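PDB 2JHP: core protein VP4 from Bluetongue virus, which caps viral messenger RNA, carrying several steps of the capping pathway on one chain, and forms part of the inner capsid of the virus. Local coordinates for residues E3-L8 with L39-Y44; A45-A50 with R108-M113; Q61-G66 with Y491-A496. All blocks are in the same frame, centred on the assembly; numbering follows the deposited sequence.

All three contacts gather around one parallel five-stranded sheet. Contact 1 and contact 2 meet where its neighbouring strands 7-10 and 48-51 begin, their centres about 12 Å apart; there D47 OD1 accepts a hydrogen bond from A6 N at 2.6 Å. Contact 3 has its centre about 10 Å from each of the others. It is joined to contact 1 by a backbone hydrogen bond from V7 N to G66 O (2.6 Å), and to contact 2 by the salt bridge between R110 NH1 and D492 OD2 (2.6 Å). Contact 3 also reaches the guanine pocket directly through W495, whereas in contact 2 the R110 side chain stays about 11 Å from a bound guanine.

Contact 1: E3-L8 with L39-Y44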
ATOM      1  N   GLU A   3       1.321  22.793  -4.649  1.00 15.21           N
ATOM      2  CA  GLU A   3       2.470  23.665  -4.745  1.00  2.04           C
ATOM      3  C   GLU A   3       3.777  22.891  -4.458  1.00 -0.38           C
ATOM      4  O   GLU A   3       4.834  23.314  -4.943  1.00 13.86           O
ATOM      5  CB  GLU A   3       2.313  24.843  -3.762  1.00  1.45           C
ATOM      6  CG  GLU A   3       1.462  26.007  -4.263  1.00 27.77           C
ATOM      7  CD  GLU A   3       2.287  27.233  -4.651  1.00 30.90           C
ATOM      8  OE1 GLU A   3       3.348  27.062  -5.295  1.00 27.94           O
ATOM      9  OE2 GLU A   3       1.866  28.374  -4.314  1.00  9.20           O
ATOM     10  N   PRO A   4       3.723  21.780  -3.690  1.00 -6.80           N
ATOM     11  CA  PRO A   4       4.991  21.077  -3.518  1.00 18.25           C
ATOM     12  C   PRO A   4       5.553  20.657  -4.867  1.00 10.29           C
ATOM     13  O   PRO A   4       4.797  20.267  -5.761  1.00 11.77           O
ATOM     14  CB  PRO A   4       4.630  19.844  -2.668  1.00 -3.42           C
ATOM     15  CG  PRO A   4       3.327  20.227  -1.997  1.00 19.57           C
ATOM     16  CD  PRO A   4       2.622  21.111  -2.982  1.00 -2.90           C
ATOM     17  N   HIS A   5       6.869  20.777  -5.008  1.00 13.18           N
ATOM     18  CA  HIS A   5       7.542  20.463  -6.254  1.00 21.09           C
ATOM     19  C   HIS A   5       8.791  19.619  -5.983  1.00 15.55           C
ATOM     20  O   HIS A   5       9.408  19.730  -4.929  1.00 21.29           O
ATOM     21  CB  HIS A   5       7.913  21.744  -6.994  1.00 -4.81           C
ATOM     22  CG  HIS A   5       8.988  22.540  -6.318  1.00 -6.30           C
ATOM     23  ND1 HIS A   5       8.715  23.652  -5.545  1.00 -4.02           N
ATOM     24  CD2 HIS A   5      10.334  22.371  -6.271  1.00 -9.58           C
ATOM     25  CE1 HIS A   5       9.848  24.145  -5.072  1.00  4.26           C
ATOM     26  NE2 HIS A   5      10.844  23.385  -5.495  1.00 18.49           N
ATOM     27  N   ALA A   6       9.142  18.774  -6.944  1.00  8.30           N
ATOM     28  CA  ALA A   6      10.383  18.024  -6.905  1.00  7.39           C
ATOM     29  C   ALA A   6      11.477  18.850  -7.564  1.00 10.70           C
ATOM     30  O   ALA A   6      11.212  19.594  -8.523  1.00 17.37           O
ATOM     31  CB  ALA A   6      10.213  16.700  -7.630  1.00 11.97           C
ATOM     32  N   VAL A   7      12.685  18.751  -7.049  1.00 -4.54           N
ATOM     33  CA  VAL A   7      13.809  19.294  -7.753  1.00 -0.51           C
ATOM     34  C   VAL A   7      14.367  18.152  -8.614  1.00 11.05           C
ATOM     35  O   VAL A   7      14.933  17.176  -8.103  1.00 16.77           O
ATOM     36  CB  VAL A   7      14.884  19.874  -6.780  1.00 13.59           C
ATOM     37  CG1 VAL A   7      16.113  20.364  -7.538  1.00 23.92           C
ATOM     38  CG2 VAL A   7      14.292  21.006  -5.948  1.00 19.07           C
ATOM     39  N   LEU A   8      14.161  18.262  -9.924  1.00 -2.62           N
ATOM     40  CA  LEU A   8      14.572  17.233 -10.848  1.00 13.72           C
ATOM     41  C   LEU A   8      16.027  17.470 -11.188  1.00  8.93           C
ATOM     42  O   LEU A   8      16.368  18.205 -12.127  1.00 13.45           O
ATOM     43  CB  LEU A   8      13.683  17.229 -12.092  1.00  2.80           C
ATOM     44  CG  LEU A   8      12.166  17.134 -11.908  1.00  5.66           C
ATOM     45  CD1 LEU A   8      11.426  17.209 -13.269  1.00 -8.85           C
ATOM     46  CD2 LEU A   8      11.779  15.870 -11.144  1.00 18.40           C
ATOM     47  N   LEU A  39      16.490  29.643   0.113  1.00 21.54           N
ATOM     48  CA  LEU A  39      15.871  30.807  -0.533  1.00 25.82           C
ATOM     49  C   LEU A  39      15.800  30.678  -2.059  1.00 14.05           C
ATOM     50  O   LEU A  39      14.891  31.231  -2.683  1.00 -2.39           O
ATOM     51  CB  LEU A  39      16.469  32.149  -0.067  1.00 23.88           C
ATOM     52  CG  LEU A  39      17.938  32.537  -0.222  1.00141.99           C
ATOM     53  CD1 LEU A  39      18.196  33.216  -1.569  1.00 19.09           C
ATOM     54  CD2 LEU A  39      18.318  33.466   0.933  1.00 -7.03           C
ATOM     55  N   GLU A  40      16.723  29.914  -2.642  1.00 15.91           N
ATOM     56  CA  GLU A  40      16.686  29.653  -4.076  1.00  6.76           C
ATOM     57  C   GLU A  40      15.578  28.707  -4.483  1.00  5.81           C
ATOM     58  O   GLU A  40      14.779  29.030  -5.357  1.00 14.83           O
ATOM     59  CB  GLU A  40      18.030  29.144  -4.601  1.00 -4.89           C
ATOM     60  CG  GLU A  40      18.944  30.262  -5.084  1.00  4.24           C
ATOM     61  CD  GLU A  40      18.219  31.253  -5.982  1.00 20.84           C
ATOM     62  OE1 GLU A  40      17.416  30.814  -6.842  1.00 35.46           O
ATOM     63  OE2 GLU A  40      18.452  32.473  -5.818  1.00 27.06           O
ATOM     64  N   ASN A  41      15.547  27.540  -3.849  1.00 -6.18           N
ATOM     65  CA  ASN A  41      14.515  26.529  -4.088  1.00  4.08           C
ATOM     66  C   ASN A  41      13.099  27.090  -3.893  1.00 15.48           C
ATOM     67  O   ASN A  41      12.181  26.720  -4.624  1.00 12.81           O
ATOM     68  CB  ASN A  41      14.751  25.295  -3.189  1.00 10.78           C
ATOM     69  CG  ASN A  41      14.067  24.028  -3.713  1.00 57.11           C
ATOM     70  OD1 ASN A  41      13.481  24.022  -4.795  1.00 10.19           O
ATOM     71  ND2 ASN A  41      14.146  22.948  -2.939  1.00  4.99           N
ATOM     72  N   GLY A  42      12.939  28.001  -2.930  1.00 13.10           N
ATOM     73  CA  GLY A  42      11.633  28.582  -2.611  1.00 -8.97           C
ATOM     74  C   GLY A  42      11.045  29.484  -3.677  1.00 -4.49           C
ATOM     75  O   GLY A  42       9.868  29.848  -3.604  1.00 20.99           O
ATOM     76  N   LYS A  43      11.870  29.874  -4.651  1.00 -3.72           N
ATOM     77  CA  LYS A  43      11.432  30.719  -5.771  1.00  7.63           C
ATOM     78  C   LYS A  43      10.614  29.930  -6.789  1.00 11.74           C
ATOM     79  O   LYS A  43       9.851  30.508  -7.569  1.00 19.23           O
ATOM     80  CB  LYS A  43      12.628  31.355  -6.480  1.00 13.86           C
ATOM     81  CG  LYS A  43      13.429  32.304  -5.622  1.00  7.55           C
ATOM     82  CD  LYS A  43      14.364  33.150  -6.463  1.00 16.28           C
ATOM     83  CE  LYS A  43      15.462  33.797  -5.624  1.00 17.69           C
ATOM     84  NZ  LYS A  43      14.970  34.480  -4.390  1.00 36.53           N
ATOM     85  N   TYR A  44      10.765  28.609  -6.773  1.00 13.66           N
ATOM     86  CA  TYR A  44      10.144  27.767  -7.792  1.00 -5.55           C
ATOM     87  C   TYR A  44       8.774  27.227  -7.377  1.00 -3.41           C
ATOM     88  O   TYR A  44       8.614  26.667  -6.289  1.00  8.26           O
ATOM     89  CB  TYR A  44      11.097  26.636  -8.185  1.00  3.82           C
ATOM     90  CG  TYR A  44      12.449  27.139  -8.631  1.00 -8.61           C
ATOM     91  CD1 TYR A  44      13.588  26.909  -7.858  1.00 13.03           C
ATOM     92  CD2 TYR A  44      12.592  27.866  -9.825  1.00  6.03           C
ATOM     93  CE1 TYR A  44      14.834  27.375  -8.259  1.00 22.82           C
ATOM     94  CE2 TYR A  44      13.839  28.336 -10.238  1.00 11.94           C
ATOM     95  CZ  TYR A  44      14.953  28.090  -9.445  1.00  2.98           C
ATOM     96  OH  TYR A  44      16.188  28.551  -9.836  1.00 40.42           O
TER
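Beside a parallel sheet with strand order 2-3-1-4-5, an order also known from nucleoside monophosphate kinases, H5 just before strand 7-10 and V7 at its start meet N41 and Y44 near the C-terminal end of helix 34-41. That helix is the connection between strands 25-27 and 48-51, so the contact ties a beta-alpha-beta crossover to the central strand. The main link is a nearly straight hydrogen bond, 171° at the hydrogen, from H5 NE2 to N41 OD1 at 2.8 Å. The oxygen lies in the imidazole plane, but the donor stands above the amide plane, and ring and amide are turned 73° apart. With chi1 at 69°, the H5 ring sits between its own backbone N and carbonyl carbon and reaches across to the helix end. A type I turn from N41 to Y44 folds the chain back there and sets Y44 CB over one ring face, while Y44 O comes within 3.1 Å of H5 CE1. The amide nitrogen of N41 is spent on H65 O, which helps to fix the amide's flip. The oxygen is also flanked by a methyl group: V7 CG2 lies 3.3 Å from N41 OD1.

Contact 2: A45-A50 with R108-M113; sequences ATDVYA and RRRIRM
D47, just ahead of strand 48-51, and R110, in the last turns of helix 99-112, reach toward each other from opposite directions and are the two residues that touch here. Along the helix, R108 comes first, and its carbonyl takes the backbone N-H of R112 in a regular helical bond. R109 turns to the edge strand of the sheet, packing on V87 and R88, with a weak bond from its NE to D86 O. R110 is the residue that crosses. Its chain bends twice, chi2 and chi3 both near 110°, and brings NH2 to 2.6 Å from D47 OD2, forming a salt bridge. The carboxylate oxygen lies at the guanidinium edge, near its plane, yet the two flat groups are turned 57° apart and the N-H points poorly at the oxygen, 118° at the hydrogen, so as a hydrogen bond the pair is weak. Further on, M113 puts its SD 4.0 Å from Y491 C, and its side chain also rests on V87. The chemistry is thus mainly electrostatic: R110 has D47 on NH2 and D492 on NH1, so one cation is shared by two carboxylates and the cluster probably keeps a net negative charge unless other groups offset it; through R110 the helix is tied both to the loop leading into strand 48-51 and to the start of helix 493-496.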
ATOM      1  N   ALA A  45       7.788  27.407  -8.258  1.00  1.83           N
ATOM      2  CA  ALA A  45       6.415  26.991  -7.964  1.00 -0.48           C
ATOM      3  C   ALA A  45       5.942  25.753  -8.750  1.00 10.62           C
ATOM      4  O   ALA A  45       4.844  25.245  -8.515  1.00 19.80           O
ATOM      5  CB  ALA A  45       5.468  28.151  -8.149  1.00  3.19           C
ATOM      6  N   THR A  46       6.775  25.274  -9.672  1.00  4.09           N
ATOM      7  CA  THR A  46       6.533  24.011 -10.383  1.00  9.61           C
ATOM      8  C   THR A  46       7.744  23.127 -10.156  1.00  8.21           C
ATOM      9  O   THR A  46       8.723  23.581  -9.565  1.00 30.90           O
ATOM     10  CB  THR A  46       6.401  24.215 -11.919  1.00  9.16           C
ATOM     11  OG1 THR A  46       7.648  24.680 -12.445  1.00 21.71           O
ATOM     12  CG2 THR A  46       5.332  25.217 -12.257  1.00  4.32           C
ATOM     13  N   ASP A  47       7.700  21.883 -10.636  1.00 20.13           N
ATOM     14  CA  ASP A  47       8.918  21.078 -10.735  1.00 13.40           C
ATOM     15  C   ASP A  47       9.965  21.852 -11.527  1.00 14.95           C
ATOM     16  O   ASP A  47       9.624  22.632 -12.429  1.00 27.29           O
ATOM     17  CB  ASP A  47       8.660  19.704 -11.364  1.00  6.50           C
ATOM     18  CG  ASP A  47       7.825  18.790 -10.463  1.00 28.75           C
ATOM     19  OD1 ASP A  47       7.829  18.984  -9.224  1.00 18.65           O
ATOM     20  OD2 ASP A  47       7.158  17.876 -10.992  1.00  9.61           O
ATOM     21  N   VAL A  48      11.228  21.659 -11.152  1.00  9.66           N
ATOM     22  CA  VAL A  48      12.352  22.405 -11.712  1.00 10.91           C
ATOM     23  C   VAL A  48      13.524  21.497 -11.960  1.00 13.55           C
ATOM     24  O   VAL A  48      13.756  20.539 -11.217  1.00 12.69           O
ATOM     25  CB  VAL A  48      12.854  23.525 -10.771  1.00 15.84           C
ATOM     26  CG1 VAL A  48      12.044  24.755 -10.963  1.00197.45           C
ATOM     27  CG2 VAL A  48      12.835  23.080  -9.304  1.00 30.07           C
ATOM     28  N   TYR A  49      14.277  21.818 -13.005  1.00 -4.94           N
ATOM     29  CA  TYR A  49      15.485  21.075 -13.294  1.00 11.16           C
ATOM     30  C   TYR A  49      16.655  21.705 -12.577  1.00 11.78           C
ATOM     31  O   TYR A  49      16.696  22.921 -12.393  1.00 18.58           O
ATOM     32  CB  TYR A  49      15.752  21.056 -14.787  1.00  6.58           C
ATOM     33  CG  TYR A  49      14.820  20.178 -15.571  1.00 12.67           C
ATOM     34  CD1 TYR A  49      14.848  18.789 -15.433  1.00 13.87           C
ATOM     35  CD2 TYR A  49      13.929  20.733 -16.483  1.00 -9.33           C
ATOM     36  CE1 TYR A  49      13.992  17.971 -16.178  1.00 24.28           C
ATOM     37  CE2 TYR A  49      13.065  19.926 -17.230  1.00 20.61           C
ATOM     38  CZ  TYR A  49      13.107  18.554 -17.072  1.00  3.30           C
ATOM     39  OH  TYR A  49      12.253  17.780 -17.806  1.00 25.87           O
ATOM     40  N   ALA A  50      17.606  20.869 -12.181  1.00  6.73           N
ATOM     41  CA  ALA A  50      18.829  21.339 -11.549  1.00 13.85           C
ATOM     42  C   ALA A  50      20.045  20.535 -11.998  1.00 11.51           C
ATOM     43  O   ALA A  50      19.973  19.316 -12.158  1.00 14.94           O
ATOM     44  CB  ALA A  50      18.687  21.283 -10.033  1.00 19.77           C
ATOM     45  N   ARG A 108       7.452   8.305 -16.486  1.00-10.12           N
ATOM     46  CA  ARG A 108       7.174   6.875 -16.313  1.00-10.45           C
ATOM     47  C   ARG A 108       7.848   6.328 -15.057  1.00 -3.86           C
ATOM     48  O   ARG A 108       7.184   5.710 -14.204  1.00 11.60           O
ATOM     49  CB  ARG A 108       7.601   6.056 -17.537  1.00 -6.76           C
ATOM     50  CG  ARG A 108       6.791   6.319 -18.786  1.00 12.46           C
ATOM     51  CD  ARG A 108       7.199   5.377 -19.894  1.00 29.57           C
ATOM     52  NE  ARG A 108       7.093   6.017 -21.203  1.00 30.42           N
ATOM     53  CZ  ARG A 108       8.131   6.432 -21.928  1.00 -3.14           C
ATOM     54  NH1 ARG A 108       9.375   6.270 -21.483  1.00 75.34           N
ATOM     55  NH2 ARG A 108       7.924   7.005 -23.112  1.00 14.25           N
ATOM     56  N   ARG A 109       9.154   6.574 -14.922  1.00  8.71           N
ATOM     57  CA  ARG A 109       9.874   6.096 -13.738  1.00 22.95           C
ATOM     58  C   ARG A 109       9.319   6.763 -12.492  1.00 -6.46           C
ATOM     59  O   ARG A 109       9.225   6.158 -11.435  1.00  9.32           O
ATOM     60  CB  ARG A 109      11.382   6.316 -13.848  1.00 13.98           C
ATOM     61  CG  ARG A 109      12.126   6.003 -12.548  1.00 26.33           C
ATOM     62  CD  ARG A 109      12.451   4.526 -12.352  1.00 23.67           C
ATOM     63  NE  ARG A 109      13.759   4.243 -12.937  1.00 64.98           N
ATOM     64  CZ  ARG A 109      13.962   3.773 -14.166  1.00 32.98           C
ATOM     65  NH1 ARG A 109      15.202   3.572 -14.591  1.00 88.01           N
ATOM     66  NH2 ARG A 109      12.938   3.496 -14.972  1.00154.99           N
ATOM     67  N   ARG A 110       8.893   8.007 -12.633  1.00 14.80           N
ATOM     68  CA  ARG A 110       8.248   8.709 -11.532  1.00 -3.70           C
ATOM     69  C   ARG A 110       6.954   8.001 -11.037  1.00  9.02           C
ATOM     70  O   ARG A 110       6.736   7.866  -9.826  1.00 16.30           O
ATOM     71  CB  ARG A 110       7.969  10.142 -11.942  1.00 26.00           C
ATOM     72  CG  ARG A 110       7.992  11.065 -10.807  1.00 10.73           C
ATOM     73  CD  ARG A 110       9.166  11.981 -10.878  1.00  9.66           C
ATOM     74  NE  ARG A 110       8.795  13.357 -11.196  1.00 59.70           N
ATOM     75  CZ  ARG A 110       8.195  14.216 -10.379  1.00-13.99           C
ATOM     76  NH1 ARG A 110       7.827  13.916  -9.143  1.00 -7.21           N
ATOM     77  NH2 ARG A 110       7.971  15.409 -10.823  1.00 10.30           N
ATOM     78  N   ILE A 111       6.116   7.545 -11.970  1.00 11.56           N
ATOM     79  CA  ILE A 111       4.913   6.780 -11.618  1.00 22.04           C
ATOM     80  C   ILE A 111       5.268   5.466 -10.925  1.00 18.98           C
ATOM     81  O   ILE A 111       4.589   5.053  -9.981  1.00 24.29           O
ATOM     82  CB  ILE A 111       4.000   6.497 -12.845  1.00-10.91           C
ATOM     83  CG1 ILE A 111       3.330   7.791 -13.327  1.00 23.64           C
ATOM     84  CG2 ILE A 111       2.943   5.435 -12.488  1.00-10.80           C
ATOM     85  CD1 ILE A 111       2.480   7.626 -14.580  1.00 38.05           C
ATOM     86  N   ARG A 112       6.341   4.822 -11.380  1.00 21.78           N
ATOM     87  CA  ARG A 112       6.826   3.594 -10.740  1.00 17.50           C
ATOM     88  C   ARG A 112       7.339   3.794  -9.306  1.00 12.85           C
ATOM     89  O   ARG A 112       7.267   2.877  -8.497  1.00 38.04           O
ATOM     90  CB  ARG A 112       7.897   2.918 -11.595  1.00 13.35           C
ATOM     91  CG  ARG A 112       7.387   2.378 -12.937  1.00 38.88           C
ATOM     92  CD  ARG A 112       6.675   1.027 -12.790  1.00  0.80           C
ATOM     93  NE  ARG A 112       5.955   0.642 -14.003  1.00 70.37           N
ATOM     94  CZ  ARG A 112       6.511   0.049 -15.060  1.00 25.31           C
ATOM     95  NH1 ARG A 112       7.809  -0.235 -15.072  1.00 27.22           N
ATOM     96  NH2 ARG A 112       5.764  -0.261 -16.116  1.00 21.24           N
ATOM     97  N   MET A 113       7.828   4.993  -8.992  1.00 17.03           N
ATOM     98  CA  MET A 113       8.390   5.294  -7.664  1.00 13.48           C
ATOM     99  C   MET A 113       7.353   5.397  -6.558  1.00 15.17           C
ATOM    100  O   MET A 113       7.709   5.382  -5.378  1.00 28.55           O
ATOM    101  CB  MET A 113       9.166   6.608  -7.681  1.00 19.02           C
ATOM    102  CG  MET A 113      10.447   6.595  -8.451  1.00  6.68           C
ATOM    103  SD  MET A 113      11.280   8.171  -8.261  1.00 22.10           S
ATOM    104  CE  MET A 113      12.025   8.238  -9.859  1.00  8.65           C
TER

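Contact 3: Q61-G66 with Y491-A496; sequences QLRGHG and YDPAWA. With GUN (guanine), chain E.
R63 presents a face of its guanidinium, not its N-H edge, to the Y491 carbonyl: Y491 O stands 3.3 Å above the plane of that group, displaced from its centre. The terminal nitrogens bond other partners: NH1 to F67 O and, in a salt bridge, D86 OD1; NH2 to L489 O. The R63 chain runs alongside the Y491 ring, the two pointing opposite ways, with R63 NE 3.4 Å from Y491 CE2 and the guanidinium and ring planes 62° apart. P493 crosses the R63 chain at about a right angle, its CG 3.8 Å from R63 CD. Next to it G66, at a phi of 87°, closes helix 59-64 in a Schellman motif and sets its CA 3.7 Å from P493 CB. One helix ends against the beginning of another, which D492 N-caps through weak bonds from A494 N and W495 N to its OD1. Three residues after D492, W495 NE1 lies 2.8 Å from the guanine N2, at the indole edge, with Y446 and R114 packed against the indole. The buried contact joins apolar packing to a charge satisfied largely by oxygens beyond it, and helix 493-496, which begins here, carries W495 into the guanine pocket.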
ATOM      1  N   GLN A  61      19.163  15.998   3.449  1.00 12.71           N
ATOM      2  CA  GLN A  61      19.116  17.428   3.169  1.00  7.56           C
ATOM      3  C   GLN A  61      18.513  17.631   1.798  1.00 11.58           C
ATOM      4  O   GLN A  61      17.549  18.393   1.648  1.00 19.88           O
ATOM      5  CB  GLN A  61      20.493  18.076   3.263  1.00 16.52           C
ATOM      6  CG  GLN A  61      20.911  18.350   4.684  1.00  1.10           C
ATOM      7  CD  GLN A  61      22.245  19.097   4.801  1.00 -5.73           C
ATOM      8  OE1 GLN A  61      23.228  18.762   4.127  1.00 25.45           O
ATOM      9  NE2 GLN A  61      22.279  20.104   5.678  1.00  1.23           N
ATOM     10  N   LEU A  62      19.049  16.915   0.811  1.00 12.22           N
ATOM     11  CA  LEU A  62      18.546  17.023  -0.562  1.00 16.80           C
ATOM     12  C   LEU A  62      17.109  16.521  -0.703  1.00  6.47           C
ATOM     13  O   LEU A  62      16.324  17.096  -1.453  1.00 25.45           O
ATOM     14  CB  LEU A  62      19.495  16.354  -1.570  1.00 12.98           C
ATOM     15  CG  LEU A  62      20.827  17.072  -1.837  1.00 35.86           C
ATOM     16  CD1 LEU A  62      21.699  16.320  -2.842  1.00 13.28           C
ATOM     17  CD2 LEU A  62      20.611  18.506  -2.305  1.00 16.85           C
ATOM     18  N   ARG A  63      16.756  15.467   0.030  1.00 19.11           N
ATOM     19  CA  ARG A  63      15.371  14.979   0.013  1.00 10.12           C
ATOM     20  C   ARG A  63      14.387  15.977   0.624  1.00 18.48           C
ATOM     21  O   ARG A  63      13.249  16.096   0.164  1.00 19.52           O
ATOM     22  CB  ARG A  63      15.251  13.623   0.697  1.00  9.56           C
ATOM     23  CG  ARG A  63      15.782  12.456  -0.127  1.00  6.47           C
ATOM     24  CD  ARG A  63      15.033  12.213  -1.393  1.00 -8.78           C
ATOM     25  NE  ARG A  63      15.359  10.895  -1.911  1.00 29.73           N
ATOM     26  CZ  ARG A  63      15.340  10.551  -3.200  1.00 16.06           C
ATOM     27  NH1 ARG A  63      15.031  11.440  -4.134  1.00 20.43           N
ATOM     28  NH2 ARG A  63      15.653   9.311  -3.560  1.00 22.42           N
ATOM     29  N   GLY A  64      14.838  16.698   1.646  1.00 22.27           N
ATOM     30  CA  GLY A  64      14.040  17.746   2.269  1.00 23.41           C
ATOM     31  C   GLY A  64      13.793  18.878   1.298  1.00 18.43           C
ATOM     32  O   GLY A  64      12.804  19.610   1.412  1.00 21.08           O
ATOM     33  N   HIS A  65      14.701  19.009   0.335  1.00 22.64           N
ATOM     34  CA  HIS A  65      14.563  19.965  -0.753  1.00 14.43           C
ATOM     35  C   HIS A  65      13.668  19.475  -1.892  1.00 18.18           C
ATOM     36  O   HIS A  65      13.291  20.261  -2.763  1.00 14.28           O
ATOM     37  CB  HIS A  65      15.940  20.326  -1.306  1.00 18.96           C
ATOM     38  CG  HIS A  65      16.630  21.392  -0.525  1.00  5.86           C
ATOM     39  ND1 HIS A  65      16.276  22.722  -0.613  1.00 13.31           N
ATOM     40  CD2 HIS A  65      17.641  21.327   0.373  1.00 33.35           C
ATOM     41  CE1 HIS A  65      17.043  23.430   0.197  1.00 13.86           C
ATOM     42  NE2 HIS A  65      17.883  22.609   0.801  1.00 15.49           N
ATOM     43  N   GLY A  66      13.341  18.186  -1.882  1.00 13.15           N
ATOM     44  CA  GLY A  66      12.584  17.570  -2.961  1.00 17.61           C
ATOM     45  C   GLY A  66      13.398  17.039  -4.134  1.00 25.48           C
ATOM     46  O   GLY A  66      12.867  16.889  -5.223  1.00 28.86           O
ATOM     47  N   TYR A 491      12.419   7.218  -3.942  1.00 26.51           N
ATOM     48  CA  TYR A 491      11.050   7.678  -3.878  1.00  8.20           C
ATOM     49  C   TYR A 491      10.967   9.124  -4.360  1.00  9.74           C
ATOM     50  O   TYR A 491      11.977   9.786  -4.573  1.00 19.20           O
ATOM     51  CB  TYR A 491      10.477   7.518  -2.470  1.00-10.46           C
ATOM     52  CG  TYR A 491      10.979   8.544  -1.503  1.00  9.69           C
ATOM     53  CD1 TYR A 491      10.140   9.550  -1.040  1.00 15.63           C
ATOM     54  CD2 TYR A 491      12.297   8.532  -1.065  1.00-10.15           C
ATOM     55  CE1 TYR A 491      10.595  10.506  -0.151  1.00  4.26           C
ATOM     56  CE2 TYR A 491      12.761   9.482  -0.191  1.00  4.43           C
ATOM     57  CZ  TYR A 491      11.908  10.466   0.275  1.00 12.14           C
ATOM     58  OH  TYR A 491      12.373  11.417   1.160  1.00 12.90           O
ATOM     59  N   ASP A 492       9.742   9.597  -4.514  1.00 19.46           N
ATOM     60  CA  ASP A 492       9.484  10.876  -5.115  1.00 14.31           C
ATOM     61  C   ASP A 492       8.917  11.811  -4.045  1.00  8.86           C
ATOM     62  O   ASP A 492       7.772  11.666  -3.611  1.00 16.66           O
ATOM     63  CB  ASP A 492       8.550  10.665  -6.323  1.00 15.30           C
ATOM     64  CG  ASP A 492       8.001  11.948  -6.898  1.00 33.81           C
ATOM     65  OD1 ASP A 492       8.382  13.065  -6.474  1.00 14.51           O
ATOM     66  OD2 ASP A 492       7.148  11.824  -7.799  1.00 20.58           O
ATOM     67  N   PRO A 493       9.753  12.750  -3.576  1.00 12.53           N
ATOM     68  CA  PRO A 493       9.347  13.674  -2.509  1.00 12.09           C
ATOM     69  C   PRO A 493       8.071  14.489  -2.794  1.00 15.07           C
ATOM     70  O   PRO A 493       7.262  14.696  -1.880  1.00 23.26           O
ATOM     71  CB  PRO A 493      10.587  14.557  -2.333  1.00 17.83           C
ATOM     72  CG  PRO A 493      11.734  13.641  -2.763  1.00  0.47           C
ATOM     73  CD  PRO A 493      11.161  12.957  -3.967  1.00 13.64           C
ATOM     74  N   ALA A 494       7.884  14.927  -4.037  1.00  9.29           N
ATOM     75  CA  ALA A 494       6.664  15.643  -4.424  1.00 12.13           C
ATOM     76  C   ALA A 494       5.410  14.780  -4.212  1.00 10.49           C
ATOM     77  O   ALA A 494       4.404  15.236  -3.655  1.00 16.64           O
ATOM     78  CB  ALA A 494       6.757  16.100  -5.861  1.00 30.37           C
ATOM     79  N   TRP A 495       5.489  13.529  -4.647  1.00 13.22           N
ATOM     80  CA  TRP A 495       4.409  12.589  -4.476  1.00 13.25           C
ATOM     81  C   TRP A 495       4.088  12.397  -2.999  1.00 38.05           C
ATOM     82  O   TRP A 495       2.950  12.584  -2.581  1.00 18.80           O
ATOM     83  CB  TRP A 495       4.755  11.252  -5.140  1.00  9.36           C
ATOM     84  CG  TRP A 495       3.684  10.246  -4.938  1.00 18.10           C
ATOM     85  CD1 TRP A 495       3.728   9.161  -4.110  1.00  6.53           C
ATOM     86  CD2 TRP A 495       2.377  10.251  -5.531  1.00 11.93           C
ATOM     87  NE1 TRP A 495       2.536   8.481  -4.167  1.00 15.64           N
ATOM     88  CE2 TRP A 495       1.695   9.118  -5.038  1.00 15.08           C
ATOM     89  CE3 TRP A 495       1.733  11.078  -6.459  1.00 24.89           C
ATOM     90  CZ2 TRP A 495       0.382   8.797  -5.428  1.00 12.19           C
ATOM     91  CZ3 TRP A 495       0.430  10.761  -6.850  1.00  8.53           C
ATOM     92  CH2 TRP A 495      -0.232   9.633  -6.328  1.00 12.91           C
ATOM     93  N   ALA A 496       5.103  12.028  -2.219  1.00 16.92           N
ATOM     94  CA  ALA A 496       4.995  11.865  -0.766  1.00 15.18           C
ATOM     95  C   ALA A 496       4.279  13.060  -0.135  1.00 16.72           C
ATOM     96  O   ALA A 496       3.430  12.890   0.723  1.00 21.43           O
ATOM     97  CB  ALA A 496       6.379  11.669  -0.153  1.00 13.36           C
TER
HETATM   98  N9  GUN E1648       1.358   1.413  -3.099  1.00127.74           N
HETATM   99  C8  GUN E1648       0.180   0.848  -3.360  1.00 89.91           C
HETATM  100  N7  GUN E1648      -0.734   1.804  -3.546  1.00109.04           N
HETATM  101  C5  GUN E1648      -0.138   2.988  -3.409  1.00119.52           C
HETATM  102  C6  GUN E1648      -0.587   4.308  -3.494  1.00 82.38           C
HETATM  103  O6  GUN E1648      -1.764   4.557  -3.745  1.00107.82           O
HETATM  104  N1  GUN E1648       0.323   5.354  -3.290  1.00 61.64           N
HETATM  105  C2  GUN E1648       1.659   5.034  -3.001  1.00 22.19           C
HETATM  106  N2  GUN E1648       2.542   5.993  -2.805  1.00 50.40           N
HETATM  107  N3  GUN E1648       2.053   3.751  -2.926  1.00 50.39           N
HETATM  108  C4  GUN E1648       1.198   2.735  -3.122  1.00119.15           C